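Local coordinates for protein 2,4-dihydroxyhept-2-ene-1,7-dioic acid aldolase (Kordia algicida OT-1, PDB 6BDE) that binds heme b and probably serves as an H-NOX nitric oxide/oxygen sensor, caught here with its iron ferrous and carrying no gas ligand, at residues Gly3-Glu8 and Glu72-Val77; Ser29-Glu34 and Leu49-Asn54; Pro92-Ala97 and Glu122-Asn127; Ser128-Tyr133 and Glu171-Ile176. The protein carries 1 engineered substitution. One frame throughout, in Å; residues are numbered along the deposited sequence.

Contact 1 of 4, residues Gly3-Glu8 and Glu72-Val77. With HEM (protoporphyrin IX containing Fe), chain B.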
# COMPACT_ATOMS: atom_id res chain seq x y z
N GLY A 3 -2.28 10.83 -8.67
CA GLY A 3 -1.61 11.87 -7.91
C GLY A 3 -1.87 11.83 -6.42
O GLY A 3 -1.06 12.36 -5.65
N ILE A 4 -2.98 11.22 -6.00
CA ILE A 4 -3.26 11.10 -4.57
C ILE A 4 -2.18 10.29 -3.88
O ILE A 4 -1.85 10.54 -2.71
CB ILE A 4 -4.67 10.51 -4.35
CG1 ILE A 4 -4.98 10.38 -2.85
CG2 ILE A 4 -4.80 9.16 -5.04
CD1 ILE A 4 -5.22 11.71 -2.17
N ILE A 5 -1.60 9.31 -4.58
CA ILE A 5 -0.51 8.53 -4.01
C ILE A 5 0.73 9.40 -3.82
O ILE A 5 1.46 9.26 -2.83
CB ILE A 5 -0.21 7.31 -4.88
CG1 ILE A 5 -1.50 6.54 -5.16
CG2 ILE A 5 0.81 6.40 -4.21
CD1 ILE A 5 -2.17 6.00 -3.92
N PHE A 6 0.98 10.32 -4.76
CA PHE A 6 2.13 11.21 -4.64
C PHE A 6 1.94 12.23 -3.54
O PHE A 6 2.83 12.46 -2.72
CB PHE A 6 2.39 11.91 -5.98
CG PHE A 6 3.04 11.03 -7.01
CD1 PHE A 6 4.41 10.88 -7.06
CD2 PHE A 6 2.26 10.36 -7.95
CE1 PHE A 6 5.01 10.07 -8.01
CE2 PHE A 6 2.85 9.55 -8.91
CZ PHE A 6 4.22 9.41 -8.94
N THR A 7 0.76 12.87 -3.50
CA THR A 7 0.53 13.94 -2.54
C THR A 7 0.56 13.43 -1.10
O THR A 7 1.16 14.05 -0.22
CB THR A 7 -0.80 14.64 -2.83
OG1 THR A 7 -1.87 13.69 -2.76
CG2 THR A 7 -0.77 15.27 -4.22
N GLU A 8 -0.10 12.30 -0.84
CA GLU A 8 -0.10 11.73 0.50
C GLU A 8 1.29 11.24 0.90
O GLU A 8 1.65 11.30 2.09
CB GLU A 8 -1.11 10.59 0.60
CG GLU A 8 -2.56 11.03 0.46
CD GLU A 8 -3.06 11.81 1.66
OE1 GLU A 8 -2.45 11.69 2.74
OE2 GLU A 8 -4.07 12.53 1.52
N GLU A 72 0.45 1.82 5.78
CA GLU A 72 -0.35 1.96 7.00
C GLU A 72 -1.00 3.34 7.07
O GLU A 72 -2.15 3.46 7.49
CB GLU A 72 0.52 1.71 8.23
CG GLU A 72 1.06 0.29 8.32
CD GLU A 72 1.62 -0.04 9.68
OE1 GLU A 72 1.94 0.90 10.45
OE2 GLU A 72 1.74 -1.25 10.00
N HIS A 73 -0.28 4.38 6.64
CA HIS A 73 -0.85 5.72 6.65
C HIS A 73 -1.96 5.86 5.63
O HIS A 73 -2.95 6.56 5.86
CB HIS A 73 0.25 6.76 6.40
CG HIS A 73 -0.28 8.12 6.06
ND1 HIS A 73 -0.88 8.94 7.00
CD2 HIS A 73 -0.32 8.80 4.90
CE1 HIS A 73 -1.25 10.07 6.43
NE2 HIS A 73 -0.92 10.01 5.15
N PHE A 74 -1.82 5.20 4.47
CA PHE A 74 -2.82 5.33 3.43
C PHE A 74 -4.15 4.69 3.81
O PHE A 74 -5.19 5.05 3.23
CB PHE A 74 -2.32 4.72 2.12
CG PHE A 74 -3.11 5.14 0.91
CD1 PHE A 74 -2.97 6.42 0.38
CD2 PHE A 74 -4.00 4.27 0.31
CE1 PHE A 74 -3.70 6.81 -0.72
CE2 PHE A 74 -4.74 4.66 -0.79
CZ PHE A 74 -4.59 5.93 -1.31
N PHE A 75 -4.15 3.75 4.75
CA PHE A 75 -5.42 3.18 5.21
C PHE A 75 -6.29 4.24 5.87
O PHE A 75 -7.52 4.22 5.73
CB PHE A 75 -5.16 2.02 6.17
CG PHE A 75 -6.39 1.21 6.48
CD1 PHE A 75 -6.73 0.10 5.73
CD2 PHE A 75 -7.22 1.57 7.54
CE1 PHE A 75 -7.86 -0.64 6.02
CE2 PHE A 75 -8.35 0.83 7.83
CZ PHE A 75 -8.67 -0.27 7.07
N SER A 76 -5.67 5.17 6.60
CA SER A 76 -6.43 6.27 7.19
C SER A 76 -7.02 7.18 6.12
O SER A 76 -8.10 7.74 6.32
CB SER A 76 -5.54 7.07 8.14
OG SER A 76 -4.56 7.81 7.43
N VAL A 77 -6.33 7.34 4.99
CA VAL A 77 -6.90 8.07 3.86
C VAL A 77 -8.13 7.33 3.33
O VAL A 77 -9.12 7.95 2.94
CB VAL A 77 -5.85 8.27 2.76
CG1 VAL A 77 -6.42 9.12 1.63
CG2 VAL A 77 -4.59 8.91 3.34
CHA HEM B . -2.79 1.09 -5.57
CHB HEM B . -7.63 2.76 -3.75
CHC HEM B . -7.83 -1.55 -0.31
CHD HEM B . -2.87 -3.08 -1.96
C1A HEM B . -4.30 1.70 -5.06
C2A HEM B . -4.44 3.02 -5.57
C3A HEM B . -5.63 3.42 -5.12
C4A HEM B . -6.11 2.33 -4.37
CMA HEM B . -6.32 4.76 -5.37
CAA HEM B . -3.47 3.79 -6.46
CBA HEM B . -3.81 3.47 -7.92
CGA HEM B . -2.97 4.31 -8.89
O1A HEM B . -3.25 4.32 -10.11
O2A HEM B . -2.00 4.99 -8.46
C1B HEM B . -7.91 1.59 -2.60
C2B HEM B . -9.06 1.81 -1.59
C3B HEM B . -9.05 0.67 -0.74
C4B HEM B . -7.93 -0.19 -1.26
CMB HEM B . -10.01 3.00 -1.53
CAB HEM B . -9.98 0.35 0.43
CBB HEM B . -11.29 0.30 0.25
C1C HEM B . -6.27 -2.14 -0.70
C2C HEM B . -5.84 -3.07 0.27
C3C HEM B . -4.62 -3.45 -0.14
C4C HEM B . -4.40 -2.72 -1.33
CMC HEM B . -6.60 -3.55 1.51
CAC HEM B . -3.68 -4.45 0.52
CBC HEM B . -3.56 -5.66 0.02
C1D HEM B . -2.65 -1.86 -3.09
C2D HEM B . -1.20 -1.83 -3.50
C3D HEM B . -1.11 -0.77 -4.44
C4D HEM B . -2.54 -0.18 -4.56
CMD HEM B . -0.07 -2.75 -3.04
CAD HEM B . 0.14 -0.31 -5.19
CBD HEM B . -0.01 -0.50 -6.69
CGD HEM B . 0.64 -1.81 -7.10
O1D HEM B . 0.98 -2.64 -6.21
O2D HEM B . 0.84 -2.06 -8.32
NA HEM B . -5.29 1.20 -4.22
NB HEM B . -7.08 0.31 -2.37
NC HEM B . -5.38 -1.80 -1.72
ND HEM B . -3.58 -0.83 -3.62
FE HEM B . -5.57 -0.61 -3.34
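E8 puts one carboxylate oxygen to two unlike uses: OE1 takes a weak hydrogen bond from the imidazole of H73 and also rests against a methyl of V77. NE2 of H73 lies 3.3 Å from OE1 of E8, and the oxygen sits at the edge of the ring, near its plane. The carboxylate itself is turned 39° from the imidazole, and the two side chains cross at about a right angle. A bend at chi2 (-71°) in the glutamate carries CD round toward V77, where the two side chains meet tip to tip, V77 CG2 being 3.6 Å from E8 OE1 and 3.7 Å from E8 CD. An alanine at E8 would probably leave NE2 of H73 without this acceptor and open a gap beside the CG2 methyl of V77.

These are two helices of the H-NOX fold, 3-17 and 63-81. Their local axes come no closer than 11.4 Å and run at 117° to each other, so side chains do all the bridging. Toward the heme the contact turns apolar. I5 CD1 touches both F74 CZ and the propionate carbon CAA of the heme, 3.6 Å from each, and I5 and F74 cross at about a right angle. I4 comes to the edge of the same phenyl ring, its CG1 4.3 Å from F74 CE1. V77 CB lies over one face of that ring, offset toward the rim. F74 stands on the heme side away from which the iron is displaced, consistent with a distal wall opposite the axial ligand H104.

Contact 2 of 4, residues Ser29-Glu34 and Leu49-Asn54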
# COMPACT_ATOMS: atom_id res chain seq x y z
N SER A 29 15.66 14.06 -8.15
CA SER A 29 14.83 13.29 -9.06
C SER A 29 14.41 14.12 -10.27
O SER A 29 14.12 15.32 -10.15
CB SER A 29 13.58 12.76 -8.35
OG SER A 29 13.91 11.91 -7.26
N GLU A 30 14.38 13.47 -11.44
CA GLU A 30 13.82 14.04 -12.66
C GLU A 30 13.03 12.93 -13.36
O GLU A 30 13.66 12.03 -13.92
CB GLU A 30 14.92 14.58 -13.58
CG GLU A 30 15.96 15.47 -12.88
CD GLU A 30 17.33 14.82 -12.86
OE1 GLU A 30 17.58 13.98 -11.97
OE2 GLU A 30 18.17 15.15 -13.74
N LEU A 31 11.68 12.93 -13.34
CA LEU A 31 10.62 13.85 -12.83
C LEU A 31 10.14 14.84 -13.89
O LEU A 31 10.50 16.02 -13.89
CB LEU A 31 11.00 14.62 -11.55
CG LEU A 31 10.29 14.09 -10.31
CD1 LEU A 31 10.56 12.59 -10.14
CD2 LEU A 31 10.69 14.87 -9.07
N GLU A 32 9.28 14.34 -14.78
CA GLU A 32 8.60 15.18 -15.76
C GLU A 32 7.64 16.15 -15.08
O GLU A 32 7.48 17.29 -15.53
CB GLU A 32 7.87 14.30 -16.77
CG GLU A 32 6.95 15.03 -17.74
CD GLU A 32 6.16 14.07 -18.61
OE1 GLU A 32 6.44 12.85 -18.54
OE2 GLU A 32 5.27 14.52 -19.36
N SER A 33 6.99 15.70 -14.01
CA SER A 33 6.11 16.57 -13.24
C SER A 33 6.89 17.68 -12.53
O SER A 33 6.29 18.70 -12.17
CB SER A 33 5.34 15.76 -12.20
OG SER A 33 6.18 15.41 -11.11
N GLU A 34 8.19 17.49 -12.33
CA GLU A 34 9.04 18.42 -11.57
C GLU A 34 8.54 18.60 -10.14
O GLU A 34 8.72 19.66 -9.54
CB GLU A 34 9.16 19.78 -12.28
CG GLU A 34 9.93 19.72 -13.59
CD GLU A 34 11.43 19.87 -13.40
OE1 GLU A 34 11.84 20.54 -12.43
OE2 GLU A 34 12.19 19.31 -14.21
N LEU A 49 9.24 5.83 -7.99
CA LEU A 49 10.40 4.98 -7.71
C LEU A 49 11.65 5.83 -7.45
O LEU A 49 12.46 5.50 -6.57
CB LEU A 49 10.64 4.02 -8.87
CG LEU A 49 11.78 3.01 -8.70
CD1 LEU A 49 11.56 2.16 -7.46
CD2 LEU A 49 11.91 2.13 -9.93
N GLN A 50 11.81 6.92 -8.19
CA GLN A 50 12.92 7.84 -7.93
C GLN A 50 12.79 8.46 -6.55
O GLN A 50 13.78 8.56 -5.80
CB GLN A 50 12.96 8.93 -9.00
CG GLN A 50 13.42 8.47 -10.36
CD GLN A 50 13.59 9.63 -11.33
OE1 GLN A 50 14.54 10.40 -11.24
NE2 GLN A 50 12.65 9.76 -12.26
N LEU A 51 11.58 8.90 -6.18
CA LEU A 51 11.37 9.50 -4.87
C LEU A 51 11.67 8.51 -3.75
O LEU A 51 12.25 8.88 -2.73
CB LEU A 51 9.94 10.02 -4.76
CG LEU A 51 9.54 11.15 -5.72
CD1 LEU A 51 8.05 11.45 -5.60
CD2 LEU A 51 10.37 12.39 -5.47
N LEU A 52 11.29 7.25 -3.94
CA LEU A 52 11.53 6.24 -2.91
C LEU A 52 13.01 5.90 -2.81
O LEU A 52 13.55 5.79 -1.70
CB LEU A 52 10.71 4.98 -3.20
CG LEU A 52 9.19 5.10 -3.05
CD1 LEU A 52 8.49 3.96 -3.76
CD2 LEU A 52 8.80 5.15 -1.58
N GLN A 53 13.68 5.73 -3.95
CA GLN A 53 15.10 5.37 -3.92
C GLN A 53 15.94 6.49 -3.32
O GLN A 53 16.89 6.22 -2.57
CB GLN A 53 15.58 5.04 -5.34
CG GLN A 53 15.10 3.70 -5.86
CD GLN A 53 15.44 3.49 -7.32
OE1 GLN A 53 15.81 4.43 -8.03
NE2 GLN A 53 15.31 2.25 -7.79
N ASN A 54 15.62 7.74 -3.63
CA ASN A 54 16.39 8.86 -3.08
C ASN A 54 16.10 9.06 -1.60
O ASN A 54 17.00 9.40 -0.83
CB ASN A 54 16.09 10.13 -3.88
CG ASN A 54 16.81 10.17 -5.21
OD1 ASN A 54 18.00 9.85 -5.30
ND2 ASN A 54 16.09 10.55 -6.26
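S29 and E30 lie against Q50 and N54 where the loop leaving helix 19-27 passes along helix 45-59, in the helical N-terminal part of the H-NOX fold. The loop has no regular structure here, and the peptide bond between E30 and L31 is cis.

Two hydrogen bonds join the carboxamide of Q50 to the backbone of E30, one to each polar atom of the residue. OE1 of Q50 accepts from E30 N at 3.1 Å, and NE2 of Q50 donates to E30 O at 3.0 Å with an N-H...O angle of 154°. The acceptor E30 O lies in the plane of the Q50 amide, yet NE2 stands well above the plane of the E30 carbonyl. Being held at both ends, the Q50 amide has its flip fixed: turning it over would set donor against donor and acceptor against acceptor. Q50 gets there with CG anti to its carbonyl carbon and the chain extended beyond it.

Nonpolar contact is looser. L31 and L51 meet through their CD2 methyls, 4.4 Å apart, and both also pack on Y37; L51 continues onto F6 and F9 of helix 3-17. L31 and Q50 pass one another, heading opposite ways.

The hydroxyl of S29 is buried and has two polar partners. The CB of Q50 also rests against it, 3.6 Å from S29 OG. It is hydrogen-bonded to the backbone oxygen of I25, back in helix 19-27, and it accepts from N54, whose ND2 is 2.8 Å from S29 OG, with the oxygen close to the amide plane of N54.

Contact 3 of 4, residues Pro92-Ala97 and Glu122-Asn127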
# COMPACT_ATOMS: atom_id res chain seq x y z
N PRO A 92 -11.76 -9.05 8.55
CA PRO A 92 -10.57 -8.64 7.79
C PRO A 92 -10.17 -9.63 6.72
O PRO A 92 -9.66 -9.22 5.67
CB PRO A 92 -9.49 -8.52 8.88
CG PRO A 92 -9.95 -9.44 9.96
CD PRO A 92 -11.45 -9.38 9.95
N ILE A 93 -10.37 -10.93 6.94
CA ILE A 93 -10.02 -11.92 5.93
C ILE A 93 -10.94 -11.80 4.72
O ILE A 93 -10.49 -11.89 3.57
CB ILE A 93 -10.05 -13.34 6.54
CG1 ILE A 93 -8.89 -13.53 7.51
CG2 ILE A 93 -10.01 -14.40 5.44
CD1 ILE A 93 -7.53 -13.49 6.85
N GLU A 94 -12.23 -11.60 4.95
CA GLU A 94 -13.18 -11.47 3.85
C GLU A 94 -12.89 -10.22 3.02
O GLU A 94 -13.01 -10.24 1.79
CB GLU A 94 -14.61 -11.43 4.38
CG GLU A 94 -15.67 -11.75 3.33
CD GLU A 94 -15.62 -13.19 2.87
OE1 GLU A 94 -15.78 -14.09 3.73
OE2 GLU A 94 -15.43 -13.43 1.66
N MET A 95 -12.50 -9.13 3.67
CA MET A 95 -12.19 -7.90 2.94
C MET A 95 -10.94 -8.07 2.08
O MET A 95 -10.92 -7.64 0.92
CB MET A 95 -12.01 -6.74 3.92
CG MET A 95 -11.43 -5.48 3.29
SD MET A 95 -11.53 -4.04 4.37
CE MET A 95 -10.47 -2.89 3.48
N LEU A 96 -9.89 -8.69 2.62
CA LEU A 96 -8.67 -8.89 1.85
C LEU A 96 -8.89 -9.85 0.69
O LEU A 96 -8.28 -9.69 -0.37
CB LEU A 96 -7.55 -9.40 2.76
CG LEU A 96 -7.07 -8.42 3.84
CD1 LEU A 96 -5.88 -8.99 4.59
CD2 LEU A 96 -6.72 -7.07 3.22
N ALA A 97 -9.76 -10.85 0.86
CA ALA A 97 -10.11 -11.72 -0.25
C ALA A 97 -11.04 -11.05 -1.25
O ALA A 97 -11.38 -11.67 -2.26
CB ALA A 97 -10.76 -13.01 0.28
N GLU A 122 -5.52 -18.24 -3.44
CA GLU A 122 -5.26 -19.65 -3.63
C GLU A 122 -5.84 -20.52 -2.53
O GLU A 122 -6.26 -21.65 -2.80
CB GLU A 122 -3.75 -19.91 -3.73
CG GLU A 122 -3.11 -19.31 -4.97
CD GLU A 122 -1.66 -19.71 -5.13
OE1 GLU A 122 -1.02 -20.08 -4.12
OE2 GLU A 122 -1.15 -19.67 -6.27
N GLU A 123 -5.86 -20.03 -1.29
CA GLU A 123 -6.47 -20.73 -0.16
C GLU A 123 -7.15 -19.71 0.73
O GLU A 123 -6.70 -18.56 0.84
CB GLU A 123 -5.43 -21.52 0.65
CG GLU A 123 -4.70 -22.60 -0.14
CD GLU A 123 -3.55 -23.20 0.64
OE1 GLU A 123 -3.63 -23.24 1.88
OE2 GLU A 123 -2.56 -23.63 0.00
N LYS A 124 -8.23 -20.13 1.38
CA LYS A 124 -8.97 -19.22 2.25
C LYS A 124 -9.77 -20.03 3.27
O LYS A 124 -10.54 -20.92 2.89
CB LYS A 124 -9.92 -18.32 1.44
CG LYS A 124 -10.82 -17.45 2.30
CD LYS A 124 -11.79 -16.65 1.46
CE LYS A 124 -12.59 -15.68 2.32
NZ LYS A 124 -13.24 -16.37 3.47
N THR A 125 -9.59 -19.71 4.54
CA THR A 125 -10.46 -20.16 5.62
C THR A 125 -11.00 -18.92 6.34
O THR A 125 -10.81 -17.78 5.90
CB THR A 125 -9.73 -21.10 6.58
OG1 THR A 125 -8.78 -20.35 7.35
CG2 THR A 125 -9.00 -22.19 5.81
N ALA A 126 -11.67 -19.15 7.47
CA ALA A 126 -12.21 -18.03 8.24
C ALA A 126 -11.11 -17.18 8.85
O ALA A 126 -11.30 -15.97 9.04
CB ALA A 126 -13.15 -18.55 9.32
N ASN A 127 -9.96 -17.78 9.16
CA ASN A 127 -8.87 -17.06 9.81
C ASN A 127 -7.55 -17.20 9.06
O ASN A 127 -6.49 -16.90 9.64
CB ASN A 127 -8.70 -17.55 11.25
CG ASN A 127 -9.97 -17.39 12.07
OD1 ASN A 127 -10.64 -16.36 12.00
ND2 ASN A 127 -10.30 -18.41 12.86
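I93 and A97, one helical turn apart, turn their side chains toward the strand end and loop that face them, with I93 nearest N127 (6.5 Å between CA atoms) and A97 nearest K124 (8.0 Å). Residues 92-96 form a short helix. Across from it the chain turns a corner at E122, then runs briefly as a strand before leaving it as a loop. The backbones of E122 and E123 both bond to T130, which makes a classic beta bulge.

K124 reaches farthest across. Its chain is extended as far as CE, with CG anti to the backbone N, and then bends at chi4 (-52°), which sets NZ to one side. CE of K124 rests on the methyl of A97, 3.8 Å from A97 CB. NZ of K124 forms a salt bridge with OE1 of E94 at 3.4 Å, a weak hydrogen bond. The two side chains cross at about a right angle, E94 being bent at chi2 (69°). The pair is long and lies at the exposed surface. I93 meets mainly backbone oxygens, with a looser touch on the CE of K124. Its two branches reach successive carbonyls: CG2 is 3.5 Å from T125 O, and CG1 is 3.8 Å from A126 O.

In the wider fold this is surface packing between a helix and one end of the H-NOX sheet. I93 also touches L129 and I176 of the sheet and F151 of helix 140-153, while L96, from the same helix, packs on L129 and reaches the heme. N127 OD1 is bonded to K178 NZ of strand 171-178.

Contact 4 of 4, residues Ser128-Tyr133 and Glu171-Ile176. With HEM (protoporphyrin IX containing Fe), chain B.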
# COMPACT_ATOMS: atom_id res chain seq x y z
N SER A 128 -7.57 -17.65 7.81
CA SER A 128 -6.36 -17.78 7.01
C SER A 128 -6.65 -17.35 5.58
O SER A 128 -7.79 -17.42 5.11
CB SER A 128 -5.82 -19.22 7.02
OG SER A 128 -4.46 -19.25 6.64
N LEU A 129 -5.61 -16.88 4.90
CA LEU A 129 -5.74 -16.42 3.52
C LEU A 129 -4.38 -16.41 2.86
O LEU A 129 -3.43 -15.81 3.38
CB LEU A 129 -6.36 -15.02 3.47
CG LEU A 129 -6.51 -14.41 2.08
CD1 LEU A 129 -7.52 -15.19 1.26
CD2 LEU A 129 -6.92 -12.95 2.18
N THR A 130 -4.27 -17.08 1.71
CA THR A 130 -3.05 -17.10 0.92
C THR A 130 -3.37 -16.49 -0.44
O THR A 130 -4.23 -17.00 -1.17
CB THR A 130 -2.50 -18.52 0.76
OG1 THR A 130 -2.13 -19.03 2.05
CG2 THR A 130 -1.28 -18.52 -0.14
N MET A 131 -2.68 -15.41 -0.78
CA MET A 131 -2.91 -14.69 -2.03
C MET A 131 -1.59 -14.46 -2.75
O MET A 131 -0.53 -14.33 -2.14
CB MET A 131 -3.60 -13.34 -1.78
CG MET A 131 -5.03 -13.45 -1.29
SD MET A 131 -5.87 -11.85 -1.32
CE MET A 131 -4.82 -10.90 -0.23
N ILE A 132 -1.68 -14.39 -4.08
CA ILE A 132 -0.54 -14.07 -4.93
C ILE A 132 -0.67 -12.63 -5.37
O ILE A 132 -1.66 -12.25 -6.01
CB ILE A 132 -0.45 -15.02 -6.14
CG1 ILE A 132 -0.40 -16.48 -5.68
CG2 ILE A 132 0.78 -14.69 -6.97
CD1 ILE A 132 0.80 -16.81 -4.82
N TYR A 133 0.33 -11.82 -5.04
CA TYR A 133 0.39 -10.42 -5.44
C TYR A 133 1.27 -10.30 -6.67
O TYR A 133 2.39 -10.83 -6.69
CB TYR A 133 0.93 -9.56 -4.30
CG TYR A 133 1.41 -8.18 -4.71
CD1 TYR A 133 0.54 -7.10 -4.75
CD2 TYR A 133 2.75 -7.95 -5.02
CE1 TYR A 133 0.97 -5.84 -5.10
CE2 TYR A 133 3.19 -6.69 -5.38
CZ TYR A 133 2.30 -5.64 -5.42
OH TYR A 133 2.73 -4.38 -5.78
N GLU A 171 6.24 -10.52 -8.02
CA GLU A 171 5.31 -11.61 -7.72
C GLU A 171 5.61 -12.08 -6.31
O GLU A 171 6.69 -12.61 -6.04
CB GLU A 171 5.44 -12.76 -8.72
CG GLU A 171 4.42 -13.86 -8.50
CD GLU A 171 4.62 -15.05 -9.42
OE1 GLU A 171 5.41 -14.93 -10.38
OE2 GLU A 171 3.99 -16.10 -9.18
N VAL A 172 4.66 -11.87 -5.40
CA VAL A 172 4.86 -12.14 -3.98
C VAL A 172 3.67 -12.94 -3.46
O VAL A 172 2.52 -12.56 -3.68
CB VAL A 172 5.02 -10.84 -3.17
CG1 VAL A 172 5.26 -11.15 -1.70
CG2 VAL A 172 6.15 -9.99 -3.73
N LYS A 173 3.96 -14.05 -2.77
CA LYS A 173 2.92 -14.84 -2.12
C LYS A 173 2.71 -14.33 -0.70
O LYS A 173 3.65 -14.30 0.10
CB LYS A 173 3.31 -16.32 -2.10
CG LYS A 173 2.25 -17.23 -1.49
CD LYS A 173 2.82 -18.60 -1.15
CE LYS A 173 1.92 -19.71 -1.65
NZ LYS A 173 2.45 -21.06 -1.30
N PHE A 174 1.48 -13.91 -0.40
CA PHE A 174 1.11 -13.46 0.94
C PHE A 174 0.47 -14.62 1.68
O PHE A 174 -0.54 -15.18 1.23
CB PHE A 174 0.14 -12.28 0.86
CG PHE A 174 0.80 -10.96 0.59
CD1 PHE A 174 1.28 -10.66 -0.68
CD2 PHE A 174 0.93 -10.02 1.59
CE1 PHE A 174 1.88 -9.44 -0.93
CE2 PHE A 174 1.53 -8.79 1.34
CZ PHE A 174 2.00 -8.50 0.08
N ILE A 175 1.04 -14.99 2.82
CA ILE A 175 0.49 -16.02 3.69
C ILE A 175 -0.01 -15.31 4.95
O ILE A 175 0.78 -14.92 5.81
CB ILE A 175 1.51 -17.11 4.03
CG1 ILE A 175 2.17 -17.62 2.75
CG2 ILE A 175 0.84 -18.25 4.77
CD1 ILE A 175 3.19 -18.71 2.98
N ILE A 176 -1.33 -15.14 5.04
CA ILE A 176 -1.96 -14.37 6.11
C ILE A 176 -2.65 -15.34 7.06
O ILE A 176 -3.47 -16.16 6.65
CB ILE A 176 -2.97 -13.36 5.55
CG1 ILE A 176 -2.29 -12.45 4.52
CG2 ILE A 176 -3.57 -12.54 6.67
CD1 ILE A 176 -3.19 -12.02 3.38
CHA HEM B . -2.79 1.09 -5.57
CHB HEM B . -7.63 2.76 -3.75
CHC HEM B . -7.83 -1.55 -0.31
CHD HEM B . -2.87 -3.08 -1.96
C1A HEM B . -4.30 1.70 -5.06
C2A HEM B . -4.44 3.02 -5.57
C3A HEM B . -5.63 3.42 -5.12
C4A HEM B . -6.11 2.33 -4.37
CMA HEM B . -6.32 4.76 -5.37
CAA HEM B . -3.47 3.79 -6.46
CBA HEM B . -3.81 3.47 -7.92
CGA HEM B . -2.97 4.31 -8.89
O1A HEM B . -3.25 4.32 -10.11
O2A HEM B . -2.00 4.99 -8.46
C1B HEM B . -7.91 1.59 -2.60
C2B HEM B . -9.06 1.81 -1.59
C3B HEM B . -9.05 0.67 -0.74
C4B HEM B . -7.93 -0.19 -1.26
CMB HEM B . -10.01 3.00 -1.53
CAB HEM B . -9.98 0.35 0.43
CBB HEM B . -11.29 0.30 0.25
C1C HEM B . -6.27 -2.14 -0.70
C2C HEM B . -5.84 -3.07 0.27
C3C HEM B . -4.62 -3.45 -0.14
C4C HEM B . -4.40 -2.72 -1.33
CMC HEM B . -6.60 -3.55 1.51
CAC HEM B . -3.68 -4.45 0.52
CBC HEM B . -3.56 -5.66 0.02
C1D HEM B . -2.65 -1.86 -3.09
C2D HEM B . -1.20 -1.83 -3.50
C3D HEM B . -1.11 -0.77 -4.44
C4D HEM B . -2.54 -0.18 -4.56
CMD HEM B . -0.07 -2.75 -3.04
CAD HEM B . 0.14 -0.31 -5.19
CBD HEM B . -0.01 -0.50 -6.69
CGD HEM B . 0.64 -1.81 -7.10
O1D HEM B . 0.98 -2.64 -6.21
O2D HEM B . 0.84 -2.06 -8.32
NA HEM B . -5.29 1.20 -4.22
NB HEM B . -7.08 0.31 -2.37
NC HEM B . -5.38 -1.80 -1.72
ND HEM B . -3.58 -0.83 -3.62
FE HEM B . -5.57 -0.61 -3.34
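Y133 holds its CG anti to the backbone N (chi1 163°), while F174 has its CG anti to the carbonyl carbon (chi1 -79°); the two side chains then run next to each other in the same direction, with Y133 CB 3.5 Å from F174 CE1. The backbones beneath are neighbouring antiparallel strands of the H-NOX sheet. L129 pairs with I176, M131 with F174 and Y133 with V172, two hydrogen bonds to each pair; F174 N to M131 O measures 2.7 Å, as does Y133 N to V172 O.

The residues of these hydrogen-bonded pairs line one largely apolar face. I176 CD1 meets L129 CD2 at 4.0 Å and M131 CE at 4.1 Å, and helix 140-153 covers this side through M147 and F151. On the other face K173 lays its aliphatic chain across two neighbours, CG 3.7 Å from I132 CD1 and CE 3.7 Å from T130 CG2.

Y133 carries the heme contact. Its OH gives a short hydrogen bond, 2.5 Å, to propionate oxygen O1D, which lies in the plane of the ring at its edge. The same OH is bonded to M139 N. A phenylalanine in place of Y133 would probably leave O1D and M139 N without this hydroxyl partner. Y133, S135 and R137, all bonded to the heme, form the Y-x-S-x-R motif of the family; a short phenol bond together with the nearby arginine is likely to stabilise the propionate's negative charge.

From the N terminus, helix 3-17 opens the loop that contact 1 closes on helix 63-81, tying the start of the chain to that helix beside the heme. Nested inside it, contact 2 closes a shorter loop, from the segment after helix 19-27 to helix 45-59; F6 and L51 pack together where the two meet. Contact 3 follows in series, joining helix 92-96 to the edge of the sheet, and touches contact 1 through M95 and F75. Contact 4 opens next, with strand 128-134, and closes last on strand 171-178. Contacts 3 and 4 share the sheet, E122 and E123 bonding T130. Contacts 1 and 4 do not touch, but both reach the heme.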